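Local coordinates for Ice-binding protein (Colwellia, PDB 3WP9) that binds to the surface of ice crystals, inhibiting their growth and ice recrystallization, as a hyperactive antifreeze protein with a right-handed beta-helix fold, at residues Tyr4-Gly9 / Ala89-Ala94. Sequence-based numbering, arbitrary orientation.
Sequences YAVELG and AGRVPA
The guanidinium of Arg91 lies between two side chains of segment 4-9: the Tyr4 ring stacks on one face, Val6 CG2 packs on the other beside NH2, and Ala5 O approaches the rim almost within the guanidinium plane. The contact joins two loops beside the right-handed beta-helix of this ice-binding protein, one before strand 14-18 and the other between helix 71-89 and strand 96-97. Planes 17° apart, with NH1 of Arg91 above the middle of the ring, identify the Tyr4-Arg91 pair as a stack, and the cation-pi assignment rests on Arg91 CZ standing 3.9 Å from the Tyr4 ring centroid, over the ring face. Tyr4 CE2 in turn lies over the centre of the guanidinium. Two backbone carbonyls fix the rotation of that group: Arg91 NH1 donates to Tyr4 O at 2.7 Å, and Arg91 NH2 to Ala5 O at 2.9 Å with an N-H...O angle of 159°. The arginine chain bends at chi2 (-59°), then runs extended through chi3 and carries the guanidinium to these acceptors. Its remaining nitrogen, NE, forms a salt bridge with Asp87 in helix 71-89, whose Ala84 and Ala88 also pack against Val6. Farther out, a water accepts from Val92 N at 3.0 Å and weakly joins Tyr4 OH at 3.4 Å.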
ATOM      1  N   TYR A   4       0.892  15.749  -9.517  1.00 36.37           N
ATOM      2  CA  TYR A   4       1.970  15.840  -8.527  1.00 33.89           C
ATOM      3  C   TYR A   4       1.774  14.659  -7.563  1.00 29.36           C
ATOM      4  O   TYR A   4       0.654  14.093  -7.463  1.00 29.25           O
ATOM      5  CB  TYR A   4       1.933  17.176  -7.759  1.00 46.04           C
ATOM      6  CG  TYR A   4       0.540  17.792  -7.702  1.00 57.26           C
ATOM      7  CD1 TYR A   4      -0.114  18.172  -8.881  1.00 66.91           C
ATOM      8  CD2 TYR A   4      -0.139  17.977  -6.480  1.00 64.77           C
ATOM      9  CE1 TYR A   4      -1.400  18.708  -8.860  1.00 73.33           C
ATOM     10  CE2 TYR A   4      -1.432  18.522  -6.443  1.00 67.05           C
ATOM     11  CZ  TYR A   4      -2.068  18.892  -7.642  1.00 74.83           C
ATOM     12  OH  TYR A   4      -3.368  19.433  -7.672  1.00 62.98           O
ATOM     13  N   ALA A   5       2.867  14.323  -6.886  1.00 29.78           N
ATOM     14  CA  ALA A   5       2.859  13.265  -5.864  1.00 29.76           C
ATOM     15  C   ALA A   5       1.752  13.523  -4.829  1.00 29.62           C
ATOM     16  O   ALA A   5       1.302  14.647  -4.601  1.00 30.63           O
ATOM     17  CB  ALA A   5       4.203  13.145  -5.174  1.00 27.96           C
ATOM     18  N   VAL A   6       1.316  12.443  -4.199  1.00 24.75           N
ATOM     19  CA  VAL A   6       0.467  12.525  -3.022  1.00 23.67           C
ATOM     20  C   VAL A   6       1.371  12.553  -1.798  1.00 25.49           C
ATOM     21  O   VAL A   6       2.115  11.600  -1.542  1.00 26.29           O
ATOM     22  CB  VAL A   6      -0.491  11.341  -2.960  1.00 21.69           C
ATOM     23  CG1 VAL A   6      -1.212  11.306  -1.607  1.00 22.47           C
ATOM     24  CG2 VAL A   6      -1.460  11.340  -4.146  1.00 21.39           C
ATOM     25  N   GLU A   7       1.354  13.669  -1.055  1.00 24.52           N
ATOM     26  CA  GLU A   7       2.118  13.791   0.187  1.00 23.65           C
ATOM     27  C   GLU A   7       1.526  12.869   1.296  1.00 22.57           C
ATOM     28  O   GLU A   7       0.340  12.890   1.543  1.00 22.37           O
ATOM     29  CB  GLU A   7       2.176  15.241   0.699  1.00 30.41           C
ATOM     30  CG  GLU A   7       2.965  16.173  -0.232  1.00 44.25           C
ATOM     31  CD  GLU A   7       4.332  15.623  -0.694  1.00 54.18           C
ATOM     32  OE1 GLU A   7       5.084  15.061   0.155  1.00 55.50           O
ATOM     33  OE2 GLU A   7       4.659  15.767  -1.916  1.00 57.69           O
ATOM     34  N   LEU A   8       2.402  12.084   1.923  1.00 23.16           N
ATOM     35  CA  LEU A   8       1.965  11.083   2.930  1.00 21.80           C
ATOM     36  C   LEU A   8       2.189  11.565   4.358  1.00 23.90           C
ATOM     37  O   LEU A   8       1.742  10.955   5.305  1.00 22.39           O
ATOM     38  CB  LEU A   8       2.699   9.721   2.686  1.00 20.76           C
ATOM     39  CG  LEU A   8       2.535   9.105   1.305  1.00 20.69           C
ATOM     40  CD1 LEU A   8       3.366   7.801   1.371  1.00 18.47           C
ATOM     41  CD2 LEU A   8       1.045   8.873   0.990  1.00 18.60           C
ATOM     42  N   GLY A   9       2.863  12.696   4.562  1.00 25.95           N
ATOM     43  CA  GLY A   9       3.121  13.079   5.945  1.00 23.58           C
ATOM     44  C   GLY A   9       3.796  12.012   6.802  1.00 24.61           C
ATOM     45  O   GLY A   9       4.743  11.338   6.341  1.00 27.64           O
ATOM     46  N   ALA A  89      -7.922  10.874  -3.826  1.00 19.37           N
ATOM     47  CA  ALA A  89      -9.246  10.648  -4.346  1.00 21.43           C
ATOM     48  C   ALA A  89      -9.719  11.897  -5.103  1.00 24.29           C
ATOM     49  O   ALA A  89     -10.560  11.785  -5.985  1.00 22.34           O
ATOM     50  CB  ALA A  89     -10.183  10.334  -3.195  1.00 20.99           C
ATOM     51  N   GLY A  90      -9.155  13.072  -4.786  1.00 24.83           N
ATOM     52  CA  GLY A  90      -9.775  14.328  -5.278  1.00 26.88           C
ATOM     53  C   GLY A  90      -9.074  14.906  -6.485  1.00 27.34           C
ATOM     54  O   GLY A  90      -9.450  16.005  -6.956  1.00 27.98           O
ATOM     55  N   ARG A  91      -8.049  14.229  -7.003  1.00 23.44           N
ATOM     56  CA  ARG A  91      -7.240  14.835  -8.055  1.00 24.19           C
ATOM     57  C   ARG A  91      -8.026  14.895  -9.331  1.00 27.56           C
ATOM     58  O   ARG A  91      -8.882  14.032  -9.609  1.00 30.17           O
ATOM     59  CB  ARG A  91      -5.960  14.086  -8.327  1.00 25.70           C
ATOM     60  CG  ARG A  91      -5.039  14.091  -7.179  1.00 23.14           C
ATOM     61  CD  ARG A  91      -4.647  15.498  -6.761  1.00 28.05           C
ATOM     62  NE  ARG A  91      -3.608  15.372  -5.739  1.00 27.33           N
ATOM     63  CZ  ARG A  91      -2.304  15.229  -5.942  1.00 28.87           C
ATOM     64  NH1 ARG A  91      -1.771  15.192  -7.178  1.00 25.92           N
ATOM     65  NH2 ARG A  91      -1.500  15.134  -4.889  1.00 26.40           N
ATOM     66  N   VAL A  92      -7.729  15.937 -10.122  1.00 30.72           N
ATOM     67  CA  VAL A  92      -8.416  16.174 -11.395  1.00 28.69           C
ATOM     68  C   VAL A  92      -7.491  16.957 -12.329  1.00 28.88           C
ATOM     69  O   VAL A  92      -6.537  17.593 -11.872  1.00 36.28           O
ATOM     70  CB  VAL A  92      -9.739  16.944 -11.210  1.00 30.60           C
ATOM     71  CG1 VAL A  92     -10.815  15.993 -10.703  1.00 29.46           C
ATOM     72  CG2 VAL A  92      -9.506  18.130 -10.268  1.00 29.86           C
ATOM     73  N   PRO A  93      -7.743  16.863 -13.645  1.00 30.75           N
ATOM     74  CA  PRO A  93      -8.814  16.011 -14.215  1.00 28.02           C
ATOM     75  C   PRO A  93      -8.305  14.548 -14.239  1.00 27.17           C
ATOM     76  O   PRO A  93      -7.081  14.356 -14.152  1.00 30.96           O
ATOM     77  CB  PRO A  93      -8.948  16.535 -15.667  1.00 29.54           C
ATOM     78  CG  PRO A  93      -7.603  17.167 -15.955  1.00 30.11           C
ATOM     79  CD  PRO A  93      -7.017  17.665 -14.659  1.00 32.37           C
ATOM     80  N   ALA A  94      -9.218  13.587 -14.379  1.00 26.59           N
ATOM     81  CA  ALA A  94      -8.797  12.217 -14.756  1.00 25.33           C
ATOM     82  C   ALA A  94      -8.394  12.206 -16.204  1.00 28.38           C
ATOM     83  O   ALA A  94      -9.123  12.697 -17.073  1.00 29.61           O
ATOM     84  CB  ALA A  94      -9.900  11.196 -14.553  1.00 24.83           C
TER
HETATM   85  O   HOH W   1      -6.187  18.295  -9.095  1.00 30.28           O